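Ferredoxin--NADP reductase, apicoplast (Plasmodium falciparum, PDB 3JQQ) transfers electrons between ferredoxin and NADP(H) through its bound FAD, and may serve the last step of isoprenoid precursor synthesis in the apicoplast. Local coordinates at residues Ile186-Lys191 with Glu280-Gly285; Asn198-Arg203 with Leu229-Lys234; Tyr210-Tyr215 with Leu271-Asn276. The protein carries 1 engineered substitution. All blocks are in the same frame, centred on the assembly; numbering follows the deposited sequence.

Contact 1: residues Ile186-Lys191 with Glu280-Gly285; sequences ISFLKK and ELYICG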
loop_
_atom_site.group_PDB
_atom_site.type_symbol
_atom_site.label_atom_id
_atom_site.label_comp_id
_atom_site.label_asym_id
_atom_site.label_seq_id
_atom_site.Cartn_x
_atom_site.Cartn_y
_atom_site.Cartn_z
ATOM N N ILE B 186 -7.133 -16.451 10.424
ATOM C CA ILE B 186 -8.165 -17.434 10.119
ATOM C C ILE B 186 -7.522 -18.812 9.997
ATOM O O ILE B 186 -8.060 -19.808 10.485
ATOM C CB ILE B 186 -8.903 -17.092 8.809
ATOM C CG1 ILE B 186 -9.586 -15.722 8.920
ATOM C CG2 ILE B 186 -9.910 -18.177 8.456
ATOM C CD1 ILE B 186 -10.459 -15.562 10.149
ATOM N N SER B 187 -6.362 -18.857 9.349
ATOM C CA SER B 187 -5.603 -20.095 9.204
ATOM C C SER B 187 -5.226 -20.642 10.576
ATOM O O SER B 187 -5.450 -21.821 10.879
ATOM C CB SER B 187 -4.344 -19.846 8.372
ATOM O OG SER B 187 -3.558 -21.020 8.264
ATOM N N PHE B 188 -4.656 -19.778 11.409
ATOM C CA PHE B 188 -4.319 -20.148 12.776
ATOM C C PHE B 188 -5.520 -20.736 13.522
ATOM O O PHE B 188 -5.421 -21.802 14.134
ATOM C CB PHE B 188 -3.776 -18.945 13.552
ATOM C CG PHE B 188 -2.474 -18.410 13.024
ATOM C CD1 PHE B 188 -2.037 -17.146 13.385
ATOM C CD2 PHE B 188 -1.692 -19.164 12.161
ATOM C CE1 PHE B 188 -0.841 -16.645 12.907
ATOM C CE2 PHE B 188 -0.493 -18.667 11.675
ATOM C CZ PHE B 188 -0.068 -17.406 12.051
ATOM N N LEU B 189 -6.649 -20.031 13.473
ATOM C CA LEU B 189 -7.837 -20.442 14.223
ATOM C C LEU B 189 -8.363 -21.791 13.756
ATOM O O LEU B 189 -8.821 -22.602 14.562
ATOM C CB LEU B 189 -8.941 -19.381 14.114
ATOM C CG LEU B 189 -8.707 -18.034 14.805
ATOM C CD1 LEU B 189 -9.814 -17.054 14.445
ATOM C CD2 LEU B 189 -8.614 -18.208 16.315
ATOM N N LYS B 190 -8.299 -22.026 12.450
ATOM C CA LYS B 190 -8.751 -23.291 11.891
ATOM C C LYS B 190 -7.890 -24.447 12.388
ATOM O O LYS B 190 -8.394 -25.546 12.613
ATOM C CB LYS B 190 -8.769 -23.236 10.360
ATOM C CG LYS B 190 -9.921 -22.416 9.794
ATOM C CD LYS B 190 -9.785 -22.224 8.289
ATOM C CE LYS B 190 -10.985 -21.487 7.714
ATOM N NZ LYS B 190 -10.801 -21.194 6.269
ATOM N N LYS B 191 -6.595 -24.201 12.570
ATOM C CA LYS B 191 -5.719 -25.230 13.124
ATOM C C LYS B 191 -5.964 -25.433 14.617
ATOM O O LYS B 191 -6.108 -26.562 15.082
ATOM C CB LYS B 191 -4.243 -24.906 12.885
ATOM C CG LYS B 191 -3.299 -25.866 13.602
ATOM C CD LYS B 191 -1.841 -25.481 13.420
ATOM C CE LYS B 191 -0.937 -26.306 14.330
ATOM N NZ LYS B 191 -1.037 -27.770 14.057
ATOM N N GLU B 280 1.750 -14.407 22.573
ATOM C CA GLU B 280 2.439 -14.180 21.311
ATOM C C GLU B 280 1.692 -13.077 20.574
ATOM O O GLU B 280 0.480 -13.164 20.379
ATOM C CB GLU B 280 2.470 -15.454 20.466
ATOM C CG GLU B 280 3.450 -16.512 20.960
ATOM C CD GLU B 280 4.899 -16.121 20.724
ATOM O OE1 GLU B 280 5.188 -15.489 19.678
ATOM O OE2 GLU B 280 5.747 -16.444 21.580
ATOM N N LEU B 281 2.415 -12.037 20.176
ATOM C CA LEU B 281 1.805 -10.880 19.537
ATOM C C LEU B 281 2.039 -10.898 18.032
ATOM O O LEU B 281 3.173 -11.022 17.571
ATOM C CB LEU B 281 2.358 -9.589 20.145
ATOM C CG LEU B 281 1.865 -8.260 19.574
ATOM C CD1 LEU B 281 0.354 -8.145 19.699
ATOM C CD2 LEU B 281 2.551 -7.096 20.275
ATOM N N TYR B 282 0.958 -10.780 17.268
ATOM C CA TYR B 282 1.045 -10.785 15.813
ATOM C C TYR B 282 0.458 -9.511 15.229
ATOM O O TYR B 282 -0.573 -9.023 15.688
ATOM C CB TYR B 282 0.307 -11.993 15.236
ATOM C CG TYR B 282 1.017 -13.305 15.451
ATOM C CD1 TYR B 282 1.025 -13.917 16.696
ATOM C CD2 TYR B 282 1.675 -13.939 14.405
ATOM C CE1 TYR B 282 1.672 -15.116 16.897
ATOM C CE2 TYR B 282 2.327 -15.140 14.596
ATOM C CZ TYR B 282 2.322 -15.724 15.843
ATOM O OH TYR B 282 2.965 -16.921 16.042
ATOM N N ILE B 283 1.114 -8.981 14.206
ATOM C CA ILE B 283 0.624 -7.799 13.513
ATOM C C ILE B 283 0.684 -8.017 12.006
ATOM O O ILE B 283 1.764 -8.192 11.440
ATOM C CB ILE B 283 1.437 -6.551 13.890
ATOM C CG1 ILE B 283 1.257 -6.234 15.379
ATOM C CG2 ILE B 283 1.022 -5.367 13.028
ATOM C CD1 ILE B 283 2.275 -5.249 15.927
ATOM N N CYS B 284 -0.475 -8.019 11.366
ATOM C CA CYS B 284 -0.552 -8.229 9.925
ATOM C C CYS B 284 -1.452 -7.201 9.254
ATOM O O CYS B 284 -2.637 -7.090 9.576
ATOM C CB CYS B 284 -1.051 -9.640 9.606
ATOM S SG CYS B 284 -0.986 -10.050 7.848
ATOM N N GLY B 285 -0.891 -6.437 8.326
ATOM C CA GLY B 285 -1.640 -5.361 7.709
ATOM C C GLY B 285 -0.756 -4.173 7.392
ATOM O O GLY B 285 0.417 -4.329 7.049
#

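Contact 2: residues Asn198-Arg203 with Leu229-Lys234; sequences NNLYNR and LEYFQK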
loop_
_atom_site.group_PDB
_atom_site.type_symbol
_atom_site.label_atom_id
_atom_site.label_comp_id
_atom_site.label_asym_id
_atom_site.label_seq_id
_atom_site.Cartn_x
_atom_site.Cartn_y
_atom_site.Cartn_z
ATOM N N ASN B 198 -17.616 -29.118 7.412
ATOM C CA ASN B 198 -18.568 -30.213 7.301
ATOM C C ASN B 198 -18.835 -30.924 8.628
ATOM O O ASN B 198 -19.529 -31.940 8.666
ATOM C CB ASN B 198 -18.111 -31.200 6.222
ATOM C CG ASN B 198 -18.130 -30.587 4.830
ATOM O OD1 ASN B 198 -19.162 -30.094 4.372
ATOM N ND2 ASN B 198 -16.989 -30.617 4.150
ATOM N N ASN B 199 -18.287 -30.386 9.714
ATOM C CA ASN B 199 -18.565 -30.912 11.050
ATOM C C ASN B 199 -18.489 -29.833 12.129
ATOM O O ASN B 199 -17.741 -29.951 13.099
ATOM C CB ASN B 199 -17.642 -32.091 11.377
ATOM C CG ASN B 199 -18.076 -33.376 10.689
ATOM O OD1 ASN B 199 -19.201 -33.844 10.874
ATOM N ND2 ASN B 199 -17.182 -33.954 9.894
ATOM N N LEU B 200 -19.287 -28.785 11.948
ATOM C CA LEU B 200 -19.276 -27.623 12.831
ATOM C C LEU B 200 -19.977 -27.877 14.164
ATOM O O LEU B 200 -19.833 -27.095 15.104
ATOM C CB LEU B 200 -19.926 -26.426 12.129
ATOM C CG LEU B 200 -19.276 -25.941 10.831
ATOM C CD1 LEU B 200 -20.256 -25.108 10.013
ATOM C CD2 LEU B 200 -18.001 -25.157 11.120
ATOM N N TYR B 201 -20.734 -28.968 14.242
ATOM C CA TYR B 201 -21.512 -29.282 15.441
ATOM C C TYR B 201 -20.708 -30.080 16.468
ATOM O O TYR B 201 -21.202 -30.392 17.551
ATOM C CB TYR B 201 -22.791 -30.031 15.062
ATOM C CG TYR B 201 -22.600 -30.992 13.912
ATOM C CD1 TYR B 201 -22.721 -30.562 12.598
ATOM C CD2 TYR B 201 -22.287 -32.325 14.140
ATOM C CE1 TYR B 201 -22.542 -31.435 11.541
ATOM C CE2 TYR B 201 -22.107 -33.205 13.090
ATOM C CZ TYR B 201 -22.234 -32.754 11.793
ATOM O OH TYR B 201 -22.056 -33.626 10.744
ATOM N N ASN B 202 -19.468 -30.406 16.117
ATOM C CA ASN B 202 -18.551 -31.068 17.040
ATOM C C ASN B 202 -17.604 -30.052 17.678
ATOM O O ASN B 202 -17.172 -29.103 17.024
ATOM C CB ASN B 202 -17.744 -32.147 16.312
ATOM C CG ASN B 202 -18.624 -33.210 15.675
ATOM O OD1 ASN B 202 -19.505 -33.775 16.323
ATOM N ND2 ASN B 202 -18.381 -33.491 14.397
ATOM N N ARG B 203 -17.285 -30.250 18.954
ATOM C CA ARG B 203 -16.369 -29.359 19.663
ATOM C C ARG B 203 -14.933 -29.612 19.195
ATOM O O ARG B 203 -14.283 -28.724 18.643
ATOM C CB ARG B 203 -16.498 -29.562 21.175
ATOM C CG ARG B 203 -16.274 -28.304 22.003
ATOM C CD ARG B 203 -14.804 -28.048 22.241
ATOM N NE ARG B 203 -14.162 -29.176 22.911
ATOM C CZ ARG B 203 -12.908 -29.169 23.350
ATOM N NH1 ARG B 203 -12.153 -28.089 23.194
ATOM N NH2 ARG B 203 -12.407 -30.244 23.946
ATOM N N LEU B 229 -15.390 -16.159 12.036
ATOM C CA LEU B 229 -15.131 -15.351 13.220
ATOM C C LEU B 229 -16.300 -15.383 14.194
ATOM O O LEU B 229 -16.107 -15.479 15.407
ATOM C CB LEU B 229 -14.790 -13.905 12.838
ATOM C CG LEU B 229 -13.410 -13.642 12.222
ATOM C CD1 LEU B 229 -13.307 -12.207 11.710
ATOM C CD2 LEU B 229 -12.297 -13.940 13.219
ATOM N N GLU B 230 -17.515 -15.305 13.660
ATOM C CA GLU B 230 -18.708 -15.382 14.494
ATOM C C GLU B 230 -18.912 -16.792 15.037
ATOM O O GLU B 230 -19.425 -16.972 16.139
ATOM C CB GLU B 230 -19.946 -14.910 13.728
ATOM C CG GLU B 230 -20.069 -13.397 13.653
ATOM C CD GLU B 230 -21.316 -12.940 12.920
ATOM O OE1 GLU B 230 -21.770 -13.662 12.006
ATOM O OE2 GLU B 230 -21.837 -11.853 13.255
ATOM N N TYR B 231 -18.499 -17.792 14.265
ATOM C CA TYR B 231 -18.621 -19.177 14.700
ATOM C C TYR B 231 -17.675 -19.481 15.859
ATOM O O TYR B 231 -18.020 -20.235 16.774
ATOM C CB TYR B 231 -18.361 -20.145 13.544
ATOM C CG TYR B 231 -18.197 -21.588 13.994
ATOM C CD1 TYR B 231 -19.303 -22.410 14.180
ATOM C CD2 TYR B 231 -16.939 -22.120 14.240
ATOM C CE1 TYR B 231 -19.154 -23.724 14.590
ATOM C CE2 TYR B 231 -16.781 -23.430 14.650
ATOM C CZ TYR B 231 -17.892 -24.228 14.823
ATOM O OH TYR B 231 -17.737 -25.533 15.232
ATOM N N PHE B 232 -16.484 -18.894 15.820
ATOM C CA PHE B 232 -15.518 -19.108 16.886
ATOM C C PHE B 232 -15.963 -18.427 18.176
ATOM O O PHE B 232 -15.784 -18.975 19.269
ATOM C CB PHE B 232 -14.129 -18.621 16.470
ATOM C CG PHE B 232 -13.546 -19.368 15.302
ATOM C CD1 PHE B 232 -13.056 -18.684 14.200
ATOM C CD2 PHE B 232 -13.491 -20.759 15.305
ATOM C CE1 PHE B 232 -12.520 -19.365 13.124
ATOM C CE2 PHE B 232 -12.955 -21.447 14.229
ATOM C CZ PHE B 232 -12.469 -20.751 13.140
ATOM N N GLN B 233 -16.546 -17.242 18.049
ATOM C CA GLN B 233 -16.979 -16.470 19.208
ATOM C C GLN B 233 -18.206 -17.097 19.872
ATOM O O GLN B 233 -18.425 -16.933 21.073
ATOM C CB GLN B 233 -17.260 -15.020 18.806
ATOM C CG GLN B 233 -17.100 -14.018 19.935
ATOM C CD GLN B 233 -16.943 -12.593 19.433
ATOM O OE1 GLN B 233 -17.308 -12.278 18.299
ATOM N NE2 GLN B 233 -16.399 -11.723 20.279
ATOM N N LYS B 234 -18.997 -17.820 19.086
ATOM C CA LYS B 234 -20.185 -18.503 19.601
ATOM C C LYS B 234 -19.825 -19.835 20.261
ATOM O O LYS B 234 -20.365 -20.185 21.310
ATOM C CB LYS B 234 -21.192 -18.723 18.464
ATOM C CG LYS B 234 -22.528 -19.315 18.911
ATOM C CD LYS B 234 -23.486 -19.471 17.734
ATOM C CE LYS B 234 -22.931 -20.432 16.690
ATOM N NZ LYS B 234 -23.874 -20.646 15.554
#

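Contact 3: residues Tyr210-Tyr215 with Leu271-Asn276; sequences YITIYY and LNLFNN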
loop_
_atom_site.group_PDB
_atom_site.type_symbol
_atom_site.label_atom_id
_atom_site.label_comp_id
_atom_site.label_asym_id
_atom_site.label_seq_id
_atom_site.Cartn_x
_atom_site.Cartn_y
_atom_site.Cartn_z
ATOM N N TYR B 210 -6.021 -18.371 25.390
ATOM C CA TYR B 210 -6.865 -17.203 25.150
ATOM C C TYR B 210 -6.346 -16.355 23.995
ATOM O O TYR B 210 -5.169 -15.997 23.951
ATOM C CB TYR B 210 -7.005 -16.351 26.415
ATOM C CG TYR B 210 -8.237 -15.471 26.408
ATOM C CD1 TYR B 210 -9.503 -16.023 26.265
ATOM C CD2 TYR B 210 -8.137 -14.091 26.551
ATOM C CE1 TYR B 210 -10.634 -15.230 26.257
ATOM C CE2 TYR B 210 -9.266 -13.284 26.543
ATOM C CZ TYR B 210 -10.511 -13.863 26.398
ATOM O OH TYR B 210 -11.642 -13.072 26.394
ATOM N N ILE B 211 -7.240 -16.038 23.065
ATOM C CA ILE B 211 -6.884 -15.252 21.884
ATOM C C ILE B 211 -7.639 -13.928 21.857
ATOM O O ILE B 211 -8.863 -13.897 21.982
ATOM C CB ILE B 211 -7.179 -16.035 20.590
ATOM C CG1 ILE B 211 -6.377 -17.345 20.569
ATOM C CG2 ILE B 211 -6.874 -15.183 19.365
ATOM C CD1 ILE B 211 -6.854 -18.334 19.527
ATOM N N THR B 212 -6.901 -12.834 21.702
ATOM C CA THR B 212 -7.507 -11.515 21.594
ATOM C C THR B 212 -7.252 -10.949 20.206
ATOM O O THR B 212 -6.107 -10.823 19.776
ATOM C CB THR B 212 -6.947 -10.540 22.644
ATOM O OG1 THR B 212 -6.931 -11.174 23.930
ATOM C CG2 THR B 212 -7.802 -9.282 22.710
ATOM N N ILE B 213 -8.328 -10.611 19.506
ATOM C CA ILE B 213 -8.217 -10.154 18.132
ATOM C C ILE B 213 -8.610 -8.691 17.986
ATOM O O ILE B 213 -9.687 -8.279 18.414
ATOM C CB ILE B 213 -9.075 -11.015 17.189
ATOM C CG1 ILE B 213 -8.779 -12.498 17.423
ATOM C CG2 ILE B 213 -8.825 -10.631 15.739
ATOM C CD1 ILE B 213 -9.264 -13.400 16.317
ATOM N N TYR B 214 -7.716 -7.912 17.387
ATOM C CA TYR B 214 -7.990 -6.520 17.070
ATOM C C TYR B 214 -8.014 -6.385 15.555
ATOM O O TYR B 214 -6.994 -6.575 14.891
ATOM C CB TYR B 214 -6.921 -5.609 17.671
ATOM C CG TYR B 214 -6.814 -5.692 19.178
ATOM C CD1 TYR B 214 -5.794 -6.416 19.782
ATOM C CD2 TYR B 214 -7.729 -5.043 19.996
ATOM C CE1 TYR B 214 -5.690 -6.491 21.160
ATOM C CE2 TYR B 214 -7.633 -5.113 21.373
ATOM C CZ TYR B 214 -6.613 -5.837 21.949
ATOM O OH TYR B 214 -6.515 -5.906 23.319
ATOM N N TYR B 215 -9.179 -6.065 15.009
ATOM C CA TYR B 215 -9.381 -6.144 13.571
ATOM C C TYR B 215 -9.982 -4.854 13.031
ATOM O O TYR B 215 -11.108 -4.488 13.368
ATOM C CB TYR B 215 -10.266 -7.354 13.249
ATOM C CG TYR B 215 -10.435 -7.678 11.779
ATOM C CD1 TYR B 215 -9.492 -7.284 10.840
ATOM C CD2 TYR B 215 -11.532 -8.413 11.339
ATOM C CE1 TYR B 215 -9.650 -7.591 9.502
ATOM C CE2 TYR B 215 -11.698 -8.725 10.004
ATOM C CZ TYR B 215 -10.753 -8.311 9.089
ATOM O OH TYR B 215 -10.914 -8.624 7.757
ATOM N N LEU B 271 -1.124 -4.330 27.652
ATOM C CA LEU B 271 0.105 -4.601 28.388
ATOM C C LEU B 271 -0.053 -5.808 29.305
ATOM O O LEU B 271 0.808 -6.687 29.342
ATOM C CB LEU B 271 0.521 -3.374 29.205
ATOM C CG LEU B 271 1.568 -2.445 28.587
ATOM C CD1 LEU B 271 1.469 -1.043 29.172
ATOM C CD2 LEU B 271 2.967 -3.019 28.771
ATOM N N ASN B 272 -1.157 -5.845 30.047
ATOM C CA ASN B 272 -1.426 -6.950 30.963
ATOM C C ASN B 272 -1.597 -8.286 30.243
ATOM O O ASN B 272 -1.145 -9.322 30.731
ATOM C CB ASN B 272 -2.648 -6.650 31.839
ATOM C CG ASN B 272 -2.321 -5.732 33.006
ATOM O OD1 ASN B 272 -3.201 -5.363 33.785
ATOM N ND2 ASN B 272 -1.051 -5.361 33.133
ATOM N N LEU B 273 -2.247 -8.260 29.083
ATOM C CA LEU B 273 -2.403 -9.469 28.271
ATOM C C LEU B 273 -1.054 -9.981 27.779
ATOM O O LEU B 273 -0.744 -11.164 27.913
ATOM C CB LEU B 273 -3.334 -9.219 27.082
ATOM C CG LEU B 273 -4.837 -9.385 27.315
ATOM C CD1 LEU B 273 -5.615 -8.917 26.100
ATOM C CD2 LEU B 273 -5.168 -10.830 27.657
ATOM N N PHE B 274 -0.251 -9.086 27.213
ATOM C CA PHE B 274 1.051 -9.478 26.683
ATOM C C PHE B 274 2.013 -9.940 27.776
ATOM O O PHE B 274 2.764 -10.895 27.582
ATOM C CB PHE B 274 1.683 -8.345 25.872
ATOM C CG PHE B 274 3.043 -8.682 25.327
ATOM C CD1 PHE B 274 3.173 -9.470 24.195
ATOM C CD2 PHE B 274 4.189 -8.221 25.951
ATOM C CE1 PHE B 274 4.420 -9.786 23.693
ATOM C CE2 PHE B 274 5.440 -8.535 25.453
ATOM C CZ PHE B 274 5.556 -9.318 24.324
ATOM N N ASN B 275 1.987 -9.267 28.924
ATOM C CA ASN B 275 2.935 -9.563 29.998
ATOM C C ASN B 275 2.470 -10.627 31.001
ATOM O O ASN B 275 3.239 -11.513 31.372
ATOM C CB ASN B 275 3.346 -8.279 30.726
ATOM C CG ASN B 275 4.364 -7.465 29.946
ATOM O OD1 ASN B 275 5.186 -8.018 29.214
ATOM N ND2 ASN B 275 4.314 -6.148 30.101
ATOM N N ASN B 276 1.214 -10.531 31.437
ATOM C CA ASN B 276 0.686 -11.469 32.436
ATOM C C ASN B 276 0.244 -12.820 31.867
ATOM O O ASN B 276 0.147 -13.804 32.600
ATOM C CB ASN B 276 -0.461 -10.827 33.223
ATOM C CG ASN B 276 0.028 -9.847 34.271
ATOM O OD1 ASN B 276 1.081 -10.045 34.878
ATOM N ND2 ASN B 276 -0.739 -8.779 34.489
#

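Contact 1: residues Ile186-Lys191 with Glu280-Gly285
Phe188 and Tyr282 meet edge-to-face where helix 183-192 packs on the five-stranded parallel sheet of the Rossmann-like NADP-binding domain; the helix follows strand 173-178, and strand 280-285 is that strand's neighbour in the sheet. Along the helix, Ser187 comes first: its OG is hydrogen-bonded to the carbonyl O of Ser107, tying the helix to a loop away from the strand. Phe188 carries the contact. Its CG stands beside the backbone N and anti to the carbonyl carbon (chi1 -65°), and the ring extends from the helix toward the strand. The helical bonds from Lys190 N to Ile186 O and from Lys191 N to Ser187 O both span Phe188. Lys190 then sends NZ to the carbonyl O of Ser106.

The Tyr282 ring is gripped from several directions, with His312 stacked on it, Phe160 meeting it edge-to-face and its OH bound to the O of Asn161. Against Phe188 the two ring centroids lie 5.5 Å apart with their planes at 67°. The edge of Phe188 comes in over one face of Tyr282, where Phe188 CE1 reaches Tyr282 CE2 at 3.9 Å.

Contact 2: residues Asn198-Arg203 with Leu229-Lys234
The Tyr231 ring meets Leu200 in two ways: one face receives the methyl CD2 of Leu200, while the carbonyl O of the same leucine sits at the edge of the ring, in its plane. Leu200 CD2 lies 4.0 Å from the centroid of the Tyr231 ring and 17° off the normal, a CH-pi contact displaced toward the rim on the hydroxyl side. Leu200 CB comes to 3.7 Å from Tyr231 CE1 but stays beyond the rim, and from there the chain reaches in so that only the methyl CD2 lies over the face. The Tyr201 ring, in the loop itself, has Asn199 CA over one face.

The polar part of the contact is one short hydrogen bond, in which Tyr231 OH donates to Leu200 O at 2.6 Å. The angle at the carbonyl, C=O to donor, is 121°, with the hydroxyl tilted modestly out of the carbonyl plane. Leu200 is the second residue of a type I beta turn running from Asn199 to Asn202, and its carbonyl belongs to the central peptide of that turn. Tyr231 gets there because its CG is anti to the backbone N (chi1 168°), which carries the ring out from helix 226-235 toward the loop.

Both segments belong to the NADP-binding domain: the loop joins helix 183-192 to strand 211-217, and helix 226-235 follows that strand. Behind Tyr231, the helix turns Leu229 and Phe232 inward, onto Ile186 and Leu189 of helix 183-192. Asp196 accepts hydrogen bonds from Asn198 N and Asn199 ND2. One tyrosine thus pairs with both halves of one leucine, its hydroxyl fixing the peptide and its face packing the side chain, with no charged group in the contact between the two segments.

Contact 3: residues Tyr210-Tyr215 with Leu271-Asn276
Leu273 of helix 267-276 reaches Thr212 and Tyr214 of strand 211-217, joining a helix to one face of the parallel sheet in the NADP-binding domain. Van der Waals packing, methyl against hydroxyl, makes up the contact. The side chains of Thr212 and Leu273 approach tip to tip, and the methyl CD1 of Leu273 does most of the touching: it lies 3.4 Å from Thr212 OG1 and 4.0 Å from Thr212 CB. The other methyl, Leu273 CD2, stands 4.1 Å from the same Thr212 OG1, so the hydroxyl faces both branches. With OG1 of Thr212 anti to the carbonyl carbon (chi1 -47°), oxygen rather than methyl makes the closest approach to the leucine. Further along the strand, the phenol of Tyr214 brings its OH to 4.2 Å from Leu273 CD1.

Aromatic and polar contacts lie around this packing. The ring of Tyr214 meets that of His243 on the neighbouring strand at a shallow angle between planes, and its side chain is close to Val259, an NADP(+)-binding residue. Phe274, next to Leu273, forms a cation-pi pair with Arg310.

No hydrogen bond crosses between the two segments. The helix is therefore held to the strand here by van der Waals contact of a leucine methyl with two hydroxyl-bearing side chains, a weakly directional packing.

Contacts 1 and 3 pack helices on the parallel sheet and bury most of their touching residues, whereas contact 2 lies at the surface and is the one with a hydrogen bond between its segments. Strand 211-217 shows the two faces: Thr212 and Tyr214 take the helix of contact 3, while Ile211 and Ile213 pack on Leu189 in the helix of contact 1. That helix also touches contact 2, through Leu189 CD1 against Phe232 CD1 at 3.6 Å. Chemistry varies with place: an aromatic pair in the first, methyl-to-hydroxyl packing in the third, and a tyrosine gripping a turn peptide in the second.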